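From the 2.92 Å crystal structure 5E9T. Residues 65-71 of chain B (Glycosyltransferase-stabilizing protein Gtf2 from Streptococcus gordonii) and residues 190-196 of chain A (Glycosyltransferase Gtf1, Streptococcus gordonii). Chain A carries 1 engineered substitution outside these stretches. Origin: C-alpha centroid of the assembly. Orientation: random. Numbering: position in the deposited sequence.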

# COMPACT_ATOMS: atom_id res chain seq x y z
N PRO B 65 -12.71 -11.91 13.44
CA PRO B 65 -13.43 -11.25 12.33
C PRO B 65 -12.50 -10.33 11.56
O PRO B 65 -11.83 -9.47 12.14
CB PRO B 65 -14.54 -10.47 13.04
CG PRO B 65 -14.67 -11.11 14.39
CD PRO B 65 -13.28 -11.55 14.75
N VAL B 66 -12.47 -10.51 10.25
CA VAL B 66 -11.56 -9.77 9.37
C VAL B 66 -12.37 -9.18 8.24
O VAL B 66 -13.53 -9.57 8.02
CB VAL B 66 -10.42 -10.68 8.84
CG1 VAL B 66 -9.54 -11.18 9.98
CG2 VAL B 66 -11.01 -11.84 8.07
N PRO B 67 -11.82 -8.21 7.51
CA PRO B 67 -12.50 -7.74 6.31
C PRO B 67 -12.79 -8.86 5.39
O PRO B 67 -12.05 -9.87 5.34
CB PRO B 67 -11.51 -6.72 5.73
CG PRO B 67 -10.72 -6.25 6.89
CD PRO B 67 -10.58 -7.45 7.78
N PRO B 68 -13.83 -8.78 4.56
CA PRO B 68 -14.19 -9.89 3.69
C PRO B 68 -13.01 -10.33 2.84
O PRO B 68 -12.24 -9.53 2.32
CB PRO B 68 -15.32 -9.32 2.83
CG PRO B 68 -15.94 -8.28 3.70
CD PRO B 68 -14.81 -7.68 4.49
N PHE B 69 -12.86 -11.66 2.73
CA PHE B 69 -11.86 -12.34 1.89
C PHE B 69 -10.45 -12.27 2.45
O PHE B 69 -9.55 -12.94 1.92
CB PHE B 69 -11.88 -11.77 0.47
CG PHE B 69 -13.17 -11.99 -0.26
CD1 PHE B 69 -13.42 -13.19 -0.90
CD2 PHE B 69 -14.13 -11.00 -0.31
CE1 PHE B 69 -14.61 -13.40 -1.57
CE2 PHE B 69 -15.32 -11.19 -0.98
CZ PHE B 69 -15.56 -12.40 -1.61
N TRP B 70 -10.21 -11.47 3.49
CA TRP B 70 -8.87 -11.42 4.06
C TRP B 70 -8.49 -12.79 4.64
O TRP B 70 -9.34 -13.54 5.14
CB TRP B 70 -8.78 -10.34 5.14
CG TRP B 70 -8.78 -8.93 4.58
CD1 TRP B 70 -9.37 -8.50 3.43
CD2 TRP B 70 -8.14 -7.78 5.16
NE1 TRP B 70 -9.15 -7.16 3.26
CE2 TRP B 70 -8.40 -6.69 4.31
CE3 TRP B 70 -7.38 -7.57 6.31
CZ2 TRP B 70 -7.93 -5.42 4.57
CZ3 TRP B 70 -6.92 -6.30 6.57
CH2 TRP B 70 -7.18 -5.24 5.71
N GLU B 71 -7.20 -13.10 4.55
CA GLU B 71 -6.70 -14.46 4.76
C GLU B 71 -6.07 -14.58 6.14
O GLU B 71 -5.12 -13.87 6.47
CB GLU B 71 -5.68 -14.80 3.67
CG GLU B 71 -4.79 -15.99 3.97
CD GLU B 71 -3.62 -16.09 3.01
OE1 GLU B 71 -3.13 -17.21 2.76
OE2 GLU B 71 -3.18 -15.04 2.49
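Chain A, residues 190-196: PDRIFYS

Chain A packs on a proline-rich turn of chain B through van der Waals contacts and one CA-H...O contact, with no hydrogen bond between the two stretches; 298 Å² is buried, both sides summed. Most of the chain B surface comes from a type II beta turn, P67(B) to W70(B), in which F69(B) makes no contact; the backbone bond from W70(B) N to P67(B) O at 3.1 Å closes it. Its phi/psi values, -53/137 at P68(B) and 74/-9 at F69(B), fit that assignment.

Chain A is extended from R192(A) (-131/160) through F194(A), with a strand at 193-194, whereas D191(A) and Y195(A) have psi near zero. End to end, the stretches advance in roughly the same sense but diverge. The nearest CA atoms, of P67(B) and R192(A), lie 5.1 Å apart; the backbones come nearer still where P67(B) CA approaches D191(A) O at 3.4 Å, with 146° at the hydrogen.

Although the CA-to-CB bond of R192(A) points away, its side chain returns, placing P68(B) CG over one guanidinium face, 3.4 Å from R192(A) NH2. I193(A) CG2 meets both P67(B) CG at 4.0 Å and W70(B) CH2 at 3.6 Å. Toward the C-terminal end of both stretches, W70(B) CH2 lies 4.3 Å from Y195(A) CE1, each ring meeting the other at its edge, so these rings do not stack.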

# COMPACT_ATOMS: atom_id res chain seq x y z
N PRO A 190 -15.99 -2.48 13.01
CA PRO A 190 -15.97 -3.86 13.52
C PRO A 190 -15.50 -4.86 12.48
O PRO A 190 -14.61 -5.68 12.75
CB PRO A 190 -17.42 -4.09 13.94
CG PRO A 190 -17.97 -2.73 14.18
CD PRO A 190 -17.30 -1.85 13.19
N ASP A 191 -16.07 -4.80 11.28
CA ASP A 191 -15.73 -5.71 10.19
C ASP A 191 -14.79 -5.10 9.15
O ASP A 191 -14.49 -5.77 8.16
CB ASP A 191 -17.02 -6.20 9.52
CG ASP A 191 -17.99 -5.08 9.23
OD1 ASP A 191 -17.70 -3.92 9.61
OD2 ASP A 191 -19.06 -5.35 8.65
N ARG A 192 -14.33 -3.87 9.33
CA ARG A 192 -13.46 -3.22 8.36
C ARG A 192 -12.25 -2.60 9.04
O ARG A 192 -12.25 -2.38 10.25
CB ARG A 192 -14.20 -2.12 7.57
CG ARG A 192 -15.36 -2.59 6.74
CD ARG A 192 -14.93 -3.67 5.77
NE ARG A 192 -16.04 -4.57 5.49
CZ ARG A 192 -16.72 -4.59 4.35
NH1 ARG A 192 -16.40 -3.76 3.36
NH2 ARG A 192 -17.71 -5.46 4.19
N ILE A 193 -11.21 -2.36 8.25
CA ILE A 193 -10.13 -1.45 8.62
C ILE A 193 -9.66 -0.74 7.36
O ILE A 193 -9.40 -1.38 6.33
CB ILE A 193 -8.98 -2.18 9.33
CG1 ILE A 193 -7.86 -1.19 9.70
CG2 ILE A 193 -8.46 -3.35 8.49
CD1 ILE A 193 -6.84 -1.74 10.68
N PHE A 194 -9.55 0.59 7.43
CA PHE A 194 -9.24 1.42 6.27
C PHE A 194 -8.08 2.35 6.59
O PHE A 194 -8.06 2.97 7.66
CB PHE A 194 -10.45 2.23 5.83
CG PHE A 194 -11.59 1.40 5.34
CD1 PHE A 194 -11.42 0.53 4.28
CD2 PHE A 194 -12.85 1.52 5.91
CE1 PHE A 194 -12.48 -0.22 3.81
CE2 PHE A 194 -13.90 0.77 5.45
CZ PHE A 194 -13.72 -0.10 4.40
N TYR A 195 -7.12 2.43 5.68
CA TYR A 195 -5.87 3.16 5.90
C TYR A 195 -5.81 4.53 5.22
O TYR A 195 -4.75 5.17 5.27
CB TYR A 195 -4.70 2.28 5.47
CG TYR A 195 -4.72 0.96 6.21
CD1 TYR A 195 -5.46 -0.12 5.73
CD2 TYR A 195 -4.05 0.80 7.42
CE1 TYR A 195 -5.51 -1.32 6.42
CE2 TYR A 195 -4.09 -0.40 8.11
CZ TYR A 195 -4.82 -1.46 7.60
OH TYR A 195 -4.86 -2.65 8.29
N SER A 196 -6.87 4.98 4.55
CA SER A 196 -6.86 6.32 3.97
C SER A 196 -8.29 6.80 3.76
O SER A 196 -9.21 6.00 3.60
CB SER A 196 -6.10 6.36 2.64
OG SER A 196 -6.84 5.69 1.64